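Local coordinates for fibronectin type III domain-containing protein (Simiduia agarivorans, PDB 6P2K) that probably hydrolyses the beta-glucan backbone of xyloglucan, as a zinc-binding glycoside hydrolase of family 74 built on seven-bladed beta-propellers, at residues B[759-762]-B[766-769]; B[4-9]-B[755-760]. All blocks are in the same frame, centred on the assembly; numbering follows the deposited sequence.

Contact 1: residues B[759-762]-B[766-769]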
ATOM      1  N   SER B 759      -6.655 -14.779 -37.524  1.00 18.50           N
ATOM      2  CA  SER B 759      -6.355 -13.894 -38.644  1.00 21.58           C
ATOM      3  C   SER B 759      -7.077 -12.566 -38.487  1.00 20.96           C
ATOM      4  O   SER B 759      -8.277 -12.535 -38.187  1.00 20.97           O
ATOM      5  CB  SER B 759      -6.719 -14.556 -39.984  1.00 21.74           C
ATOM      6  OG  SER B 759      -6.248 -15.890 -40.052  1.00 23.75           O
ATOM      7  N   THR B 760      -6.343 -11.477 -38.694  1.00 18.55           N
ATOM      8  CA  THR B 760      -6.917 -10.145 -38.740  1.00 17.33           C
ATOM      9  C   THR B 760      -7.097  -9.717 -40.190  1.00 20.14           C
ATOM     10  O   THR B 760      -6.364 -10.157 -41.080  1.00 17.81           O
ATOM     11  CB  THR B 760      -6.031  -9.146 -38.004  1.00 19.20           C
ATOM     12  OG1 THR B 760      -4.762  -9.056 -38.670  1.00 20.63           O
ATOM     13  CG2 THR B 760      -5.812  -9.596 -36.577  1.00 20.98           C
ATOM     14  N   THR B 761      -8.093  -8.869 -40.422  1.00 19.01           N
ATOM     15  CA  THR B 761      -8.490  -8.490 -41.767  1.00 17.23           C
ATOM     16  C   THR B 761      -8.470  -6.977 -41.916  1.00 19.92           C
ATOM     17  O   THR B 761      -8.695  -6.249 -40.942  1.00 18.72           O
ATOM     18  CB  THR B 761      -9.895  -9.016 -42.090  1.00 18.91           C
ATOM     19  OG1 THR B 761     -10.840  -8.405 -41.204  1.00 20.00           O
ATOM     20  CG2 THR B 761      -9.957 -10.527 -41.910  1.00 19.29           C
ATOM     21  N   PRO B 762      -8.204  -6.471 -43.128  1.00 18.65           N
ATOM     22  CA  PRO B 762      -8.212  -5.025 -43.384  1.00 20.22           C
ATOM     23  C   PRO B 762      -9.617  -4.465 -43.605  1.00 22.43           C
ATOM     24  O   PRO B 762      -9.900  -3.832 -44.620  1.00 24.71           O
ATOM     25  CB  PRO B 762      -7.350  -4.904 -44.642  1.00 20.69           C
ATOM     26  CG  PRO B 762      -7.656  -6.157 -45.387  1.00 23.58           C
ATOM     27  CD  PRO B 762      -7.811  -7.229 -44.331  1.00 20.64           C
ATOM     28  N   LEU B 766     -11.316  -9.327 -36.463  1.00 18.85           N
ATOM     29  CA  LEU B 766     -10.569 -10.523 -36.107  1.00 16.16           C
ATOM     30  C   LEU B 766     -11.453 -11.759 -36.201  1.00 21.98           C
ATOM     31  O   LEU B 766     -12.602 -11.750 -35.750  1.00 25.30           O
ATOM     32  CB  LEU B 766     -10.007 -10.397 -34.690  1.00 16.80           C
ATOM     33  CG  LEU B 766      -9.419 -11.649 -34.041  1.00 17.34           C
ATOM     34  CD1 LEU B 766      -8.149 -12.084 -34.759  1.00 16.21           C
ATOM     35  CD2 LEU B 766      -9.152 -11.387 -32.565  1.00 18.61           C
ATOM     36  N   TRP B 767     -10.902 -12.822 -36.786  1.00 20.67           N
ATOM     37  CA  TRP B 767     -11.581 -14.101 -36.918  1.00 21.40           C
ATOM     38  C   TRP B 767     -10.607 -15.214 -36.561  1.00 24.64           C
ATOM     39  O   TRP B 767      -9.394 -15.072 -36.735  1.00 23.41           O
ATOM     40  CB  TRP B 767     -12.109 -14.320 -38.344  1.00 19.74           C
ATOM     41  CG  TRP B 767     -13.079 -13.279 -38.795  1.00 17.92           C
ATOM     42  CD1 TRP B 767     -12.796 -11.994 -39.155  1.00 15.47           C
ATOM     43  CD2 TRP B 767     -14.493 -13.435 -38.939  1.00 19.62           C
ATOM     44  NE1 TRP B 767     -13.949 -11.339 -39.509  1.00 16.60           N
ATOM     45  CE2 TRP B 767     -15.005 -12.202 -39.387  1.00 18.75           C
ATOM     46  CE3 TRP B 767     -15.378 -14.499 -38.731  1.00 19.68           C
ATOM     47  CZ2 TRP B 767     -16.363 -12.004 -39.634  1.00 23.94           C
ATOM     48  CZ3 TRP B 767     -16.723 -14.300 -38.974  1.00 24.16           C
ATOM     49  CH2 TRP B 767     -17.203 -13.063 -39.423  1.00 26.47           C
ATOM     50  N   ARG B 768     -11.147 -16.332 -36.076  1.00 22.18           N
ATOM     51  CA  ARG B 768     -10.329 -17.495 -35.769  1.00 21.74           C
ATOM     52  C   ARG B 768     -10.998 -18.762 -36.282  1.00 28.20           C
ATOM     53  O   ARG B 768     -12.227 -18.851 -36.383  1.00 28.17           O
ATOM     54  CB  ARG B 768     -10.043 -17.614 -34.265  1.00 16.54           C
ATOM     55  CG  ARG B 768     -11.118 -18.313 -33.464  1.00 22.01           C
ATOM     56  CD  ARG B 768     -10.640 -18.589 -32.050  1.00 22.77           C
ATOM     57  NE  ARG B 768     -11.604 -19.388 -31.308  1.00 24.75           N
ATOM     58  CZ  ARG B 768     -11.420 -19.820 -30.064  1.00 28.64           C
ATOM     59  NH1 ARG B 768     -10.301 -19.527 -29.416  1.00 26.60           N
ATOM     60  NH2 ARG B 768     -12.358 -20.548 -29.472  1.00 31.69           N
ATOM     61  N   ARG B 769     -10.165 -19.746 -36.606  1.00 27.74           N
ATOM     62  CA  ARG B 769     -10.605 -21.003 -37.187  1.00 27.43           C
ATOM     63  C   ARG B 769      -9.852 -22.146 -36.527  1.00 27.76           C
ATOM     64  O   ARG B 769      -8.647 -22.043 -36.279  1.00 25.33           O
ATOM     65  CB  ARG B 769     -10.367 -21.026 -38.706  1.00 28.29           C
ATOM     66  CG  ARG B 769     -10.929 -22.250 -39.412  1.00 33.53           C
ATOM     67  CD  ARG B 769     -10.426 -22.355 -40.841  1.00 32.29           C
ATOM     68  NE  ARG B 769     -11.156 -23.362 -41.605  1.00 33.18           N
ATOM     69  CZ  ARG B 769     -10.873 -24.660 -41.589  1.00 38.08           C
ATOM     70  NH1 ARG B 769      -9.874 -25.112 -40.845  1.00 41.73           N
ATOM     71  NH2 ARG B 769     -11.588 -25.507 -42.315  1.00 41.87           N
TER
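L766 faces T760 in an antiparallel beta hairpin, and the two strands of that hairpin are the middle pair of one four-stranded blade in a beta-propeller. The pair is non-hydrogen-bonded, which brings the CA atoms of T760 and L766 to 4.5 Å. Two torsions of L766 shape its side of the contact: the first swings CG to the far side from the backbone N (chi1 169°), and the second (chi2 67°) turns CD1 back to the other strand, where it lies 3.9 Å from T760 CG2. The same methyl also rests 3.5 Å from S759 O. V406, on strand 403-409, packs against both L766 and T760 from the same chain, while the hydroxyl of T760 is engaged by S745 and T744.

One residue on, before the strand reaches R768 and R769 with their salt bridges to D751 and D736, W767 forms the hydrogen-bonded pair with S759. Both backbone bonds are close to straight: S759 N donates to W767 O (2.9 Å), and W767 N donates to S759 O (3.0 Å). On that face the indole CD1 comes within 4.2 Å of T761 CG2, meeting it obliquely. The residues that link the strands, A764 and G765, hold both polar ends: T761 OG1 bonds to G765 O and A764 N, and W767 NE1 to A764 O.

Contact 2: residues B[4-9]-B[755-760]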
ATOM      1  N   THR B   4     -21.195 -23.045 -38.449  1.00 76.71           N
ATOM      2  CA  THR B   4     -20.175 -22.041 -38.709  1.00 63.63           C
ATOM      3  C   THR B   4     -18.785 -22.635 -38.524  1.00 54.94           C
ATOM      4  O   THR B   4     -18.574 -23.522 -37.691  1.00 55.46           O
ATOM      5  CB  THR B   4     -20.338 -20.832 -37.784  1.00 61.27           C
ATOM      6  OG1 THR B   4     -19.784 -21.138 -36.498  1.00 62.02           O
ATOM      7  CG2 THR B   4     -21.807 -20.470 -37.627  1.00 61.27           C
ATOM      8  N   VAL B   5     -17.837 -22.135 -39.314  1.00 46.04           N
ATOM      9  CA  VAL B   5     -16.435 -22.541 -39.230  1.00 41.29           C
ATOM     10  C   VAL B   5     -15.566 -21.403 -38.705  1.00 34.06           C
ATOM     11  O   VAL B   5     -14.912 -21.536 -37.670  1.00 31.89           O
ATOM     12  CB  VAL B   5     -15.920 -23.055 -40.592  1.00 40.25           C
ATOM     13  CG1 VAL B   5     -14.623 -23.826 -40.407  1.00 36.35           C
ATOM     14  CG2 VAL B   5     -16.975 -23.922 -41.261  1.00 38.80           C
ATOM     15  N   TRP B   6     -15.543 -20.275 -39.410  1.00 29.70           N
ATOM     16  CA  TRP B   6     -14.802 -19.109 -38.953  1.00 26.16           C
ATOM     17  C   TRP B   6     -15.577 -18.403 -37.847  1.00 27.65           C
ATOM     18  O   TRP B   6     -16.786 -18.178 -37.967  1.00 30.27           O
ATOM     19  CB  TRP B   6     -14.535 -18.159 -40.116  1.00 23.92           C
ATOM     20  CG  TRP B   6     -13.421 -18.625 -41.004  1.00 28.19           C
ATOM     21  CD1 TRP B   6     -13.534 -19.383 -42.131  1.00 28.16           C
ATOM     22  CD2 TRP B   6     -12.025 -18.366 -40.829  1.00 25.79           C
ATOM     23  NE1 TRP B   6     -12.291 -19.612 -42.672  1.00 33.70           N
ATOM     24  CE2 TRP B   6     -11.348 -18.998 -41.890  1.00 30.41           C
ATOM     25  CE3 TRP B   6     -11.279 -17.660 -39.879  1.00 23.80           C
ATOM     26  CZ2 TRP B   6      -9.963 -18.942 -42.029  1.00 33.95           C
ATOM     27  CZ3 TRP B   6      -9.905 -17.610 -40.018  1.00 23.50           C
ATOM     28  CH2 TRP B   6      -9.262 -18.246 -41.084  1.00 25.44           C
ATOM     29  N   GLN B   7     -14.876 -18.052 -36.774  1.00 25.01           N
ATOM     30  CA  GLN B   7     -15.494 -17.536 -35.561  1.00 24.99           C
ATOM     31  C   GLN B   7     -15.068 -16.092 -35.350  1.00 25.05           C
ATOM     32  O   GLN B   7     -13.866 -15.831 -35.164  1.00 22.11           O
ATOM     33  CB  GLN B   7     -15.093 -18.396 -34.362  1.00 29.82           C
ATOM     34  CG  GLN B   7     -15.734 -17.999 -33.046  1.00 41.05           C
ATOM     35  CD  GLN B   7     -15.562 -19.074 -31.983  1.00 51.57           C
ATOM     36  OE1 GLN B   7     -14.650 -19.902 -32.061  1.00 51.85           O
ATOM     37  NE2 GLN B   7     -16.442 -19.068 -30.987  1.00 54.98           N
ATOM     38  N   PRO B   8     -15.990 -15.132 -35.369  1.00 24.05           N
ATOM     39  CA  PRO B   8     -15.609 -13.732 -35.166  1.00 23.09           C
ATOM     40  C   PRO B   8     -15.356 -13.421 -33.700  1.00 25.06           C
ATOM     41  O   PRO B   8     -16.011 -13.953 -32.801  1.00 21.80           O
ATOM     42  CB  PRO B   8     -16.826 -12.959 -35.685  1.00 20.56           C
ATOM     43  CG  PRO B   8     -17.974 -13.876 -35.431  1.00 23.81           C
ATOM     44  CD  PRO B   8     -17.437 -15.286 -35.604  1.00 25.14           C
ATOM     45  N   LEU B   9     -14.385 -12.531 -33.470  1.00 24.86           N
ATOM     46  CA  LEU B   9     -13.994 -12.094 -32.125  1.00 27.04           C
ATOM     47  C   LEU B   9     -13.860 -10.572 -32.169  1.00 23.64           C
ATOM     48  O   LEU B   9     -12.761 -10.044 -32.354  1.00 22.60           O
ATOM     49  CB  LEU B   9     -12.687 -12.778 -31.682  1.00 24.06           C
ATOM     50  CG  LEU B   9     -12.648 -14.310 -31.717  1.00 22.73           C
ATOM     51  CD1 LEU B   9     -11.221 -14.815 -31.562  1.00 23.48           C
ATOM     52  CD2 LEU B   9     -13.550 -14.908 -30.645  1.00 22.92           C
ATOM     53  N   MET B 755      -5.429 -26.318 -31.583  1.00 28.79           N
ATOM     54  CA  MET B 755      -4.727 -25.385 -32.455  1.00 30.25           C
ATOM     55  C   MET B 755      -5.734 -24.541 -33.225  1.00 30.19           C
ATOM     56  O   MET B 755      -6.690 -25.068 -33.805  1.00 30.51           O
ATOM     57  CB  MET B 755      -3.806 -26.126 -33.427  1.00 30.48           C
ATOM     58  CG  MET B 755      -2.486 -26.602 -32.817  1.00 38.34           C
ATOM     59  SD  MET B 755      -1.565 -25.336 -31.904  1.00 43.77           S
ATOM     60  CE  MET B 755      -1.533 -23.981 -33.084  1.00 36.30           C
ATOM     61  N   TYR B 756      -5.517 -23.233 -33.226  1.00 24.95           N
ATOM     62  CA  TYR B 756      -6.374 -22.294 -33.927  1.00 24.33           C
ATOM     63  C   TYR B 756      -5.537 -21.428 -34.853  1.00 24.28           C
ATOM     64  O   TYR B 756      -4.343 -21.217 -34.625  1.00 25.43           O
ATOM     65  CB  TYR B 756      -7.136 -21.389 -32.952  1.00 26.93           C
ATOM     66  CG  TYR B 756      -8.261 -22.069 -32.209  1.00 27.42           C
ATOM     67  CD1 TYR B 756      -9.537 -22.141 -32.758  1.00 28.21           C
ATOM     68  CD2 TYR B 756      -8.055 -22.622 -30.956  1.00 26.86           C
ATOM     69  CE1 TYR B 756     -10.574 -22.755 -32.080  1.00 30.75           C
ATOM     70  CE2 TYR B 756      -9.083 -23.238 -30.271  1.00 32.43           C
ATOM     71  CZ  TYR B 756     -10.341 -23.302 -30.837  1.00 33.35           C
ATOM     72  OH  TYR B 756     -11.365 -23.916 -30.155  1.00 40.71           O
ATOM     73  N   LEU B 757      -6.180 -20.926 -35.900  1.00 24.85           N
ATOM     74  CA  LEU B 757      -5.620 -19.889 -36.755  1.00 20.43           C
ATOM     75  C   LEU B 757      -6.347 -18.590 -36.440  1.00 22.02           C
ATOM     76  O   LEU B 757      -7.562 -18.494 -36.639  1.00 23.21           O
ATOM     77  CB  LEU B 757      -5.770 -20.255 -38.233  1.00 18.67           C
ATOM     78  CG  LEU B 757      -5.471 -19.176 -39.277  1.00 22.42           C
ATOM     79  CD1 LEU B 757      -4.011 -18.748 -39.217  1.00 25.07           C
ATOM     80  CD2 LEU B 757      -5.820 -19.676 -40.668  1.00 24.21           C
ATOM     81  N   TYR B 758      -5.616 -17.610 -35.921  1.00 19.04           N
ATOM     82  CA  TYR B 758      -6.141 -16.272 -35.676  1.00 19.90           C
ATOM     83  C   TYR B 758      -5.694 -15.373 -36.820  1.00 23.09           C
ATOM     84  O   TYR B 758      -4.488 -15.219 -37.054  1.00 24.30           O
ATOM     85  CB  TYR B 758      -5.640 -15.711 -34.344  1.00 20.09           C
ATOM     86  CG  TYR B 758      -6.298 -16.269 -33.100  1.00 21.84           C
ATOM     87  CD1 TYR B 758      -6.185 -17.614 -32.765  1.00 26.50           C
ATOM     88  CD2 TYR B 758      -7.006 -15.441 -32.239  1.00 21.55           C
ATOM     89  CE1 TYR B 758      -6.774 -18.118 -31.615  1.00 25.43           C
ATOM     90  CE2 TYR B 758      -7.602 -15.938 -31.090  1.00 23.44           C
ATOM     91  CZ  TYR B 758      -7.482 -17.275 -30.783  1.00 25.57           C
ATOM     92  OH  TYR B 758      -8.063 -17.777 -29.641  1.00 28.43           O
ATOM     93  N   SER B 759      -6.655 -14.779 -37.524  1.00 18.50           N
ATOM     94  CA  SER B 759      -6.355 -13.894 -38.644  1.00 21.58           C
ATOM     95  C   SER B 759      -7.077 -12.566 -38.487  1.00 20.96           C
ATOM     96  O   SER B 759      -8.277 -12.535 -38.187  1.00 20.97           O
ATOM     97  CB  SER B 759      -6.719 -14.556 -39.984  1.00 21.74           C
ATOM     98  OG  SER B 759      -6.248 -15.890 -40.052  1.00 23.75           O
ATOM     99  N   THR B 760      -6.343 -11.477 -38.694  1.00 18.55           N
ATOM    100  CA  THR B 760      -6.917 -10.145 -38.740  1.00 17.33           C
ATOM    101  C   THR B 760      -7.097  -9.717 -40.190  1.00 20.14           C
ATOM    102  O   THR B 760      -6.364 -10.157 -41.080  1.00 17.81           O
ATOM    103  CB  THR B 760      -6.031  -9.146 -38.004  1.00 19.20           C
ATOM    104  OG1 THR B 760      -4.762  -9.056 -38.670  1.00 20.63           O
ATOM    105  CG2 THR B 760      -5.812  -9.596 -36.577  1.00 20.98           C
TER
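W6 and L757 meet through apolar side chains across a strand that lies between them, and the same is true of L9 and Y758. This is the closure of a propeller blade by the chain ends: strand 7-8, from the N-terminus, is the outermost strand of a sheet whose other three strands are C-terminal. With strand 765-770 interposed, the CA atoms of W6 and L757 stand 9.5 Å apart, so the side chains alone bridge the gap.

Two apolar contacts do so. The far corner of the indole, W6 CH2, comes 3.8 Å from L757 CD2, the two side chains crossing obliquely; L757 CG stands anti to the backbone N (chi1 169°), and CD2 extends from it to the indole. L9 starts toward the other strand and sets its CD1 3.8 Å from Y758 CE2; here the side chains lie at about a right angle, and the methyl approaches the ring obliquely.

The polar groups find partners elsewhere. S759 OG sits at the indole edge, near its plane and 4.0 Å from W6 CH2, and is hydrogen-bonded to S746 OG. D737 OD1 accepts from the backbone N of W6, and I734 O from its indole NE1. Y758 OH bonds to R768.

No hydrogen bond joins the two segments, so their mutual contact is van der Waals; the backbone hydrogen bonds here run through the intervening strand, whose L766 and R768 pair with L9 and Q7.

Overall arrangement
Both contacts are buried and belong to one blade, sharing strand 754-761 and the residues S759 and T760; their centres lie about 6 Å apart. Contact 1 joins sheet neighbours close in sequence, so backbone hydrogen bonds do much of its work. Contact 2 brings together segments 746 residues apart and skips a strand, leaving only side-chain packing. Strand 765-770 connects the two, and R769 O lies 2.7 Å from L757 N, a probable hydrogen bond. Contact 1 sits nearer the chain centre, beside the zinc ligand D405, whereas contact 2 lies farther out, where the N-terminal strand completes the blade.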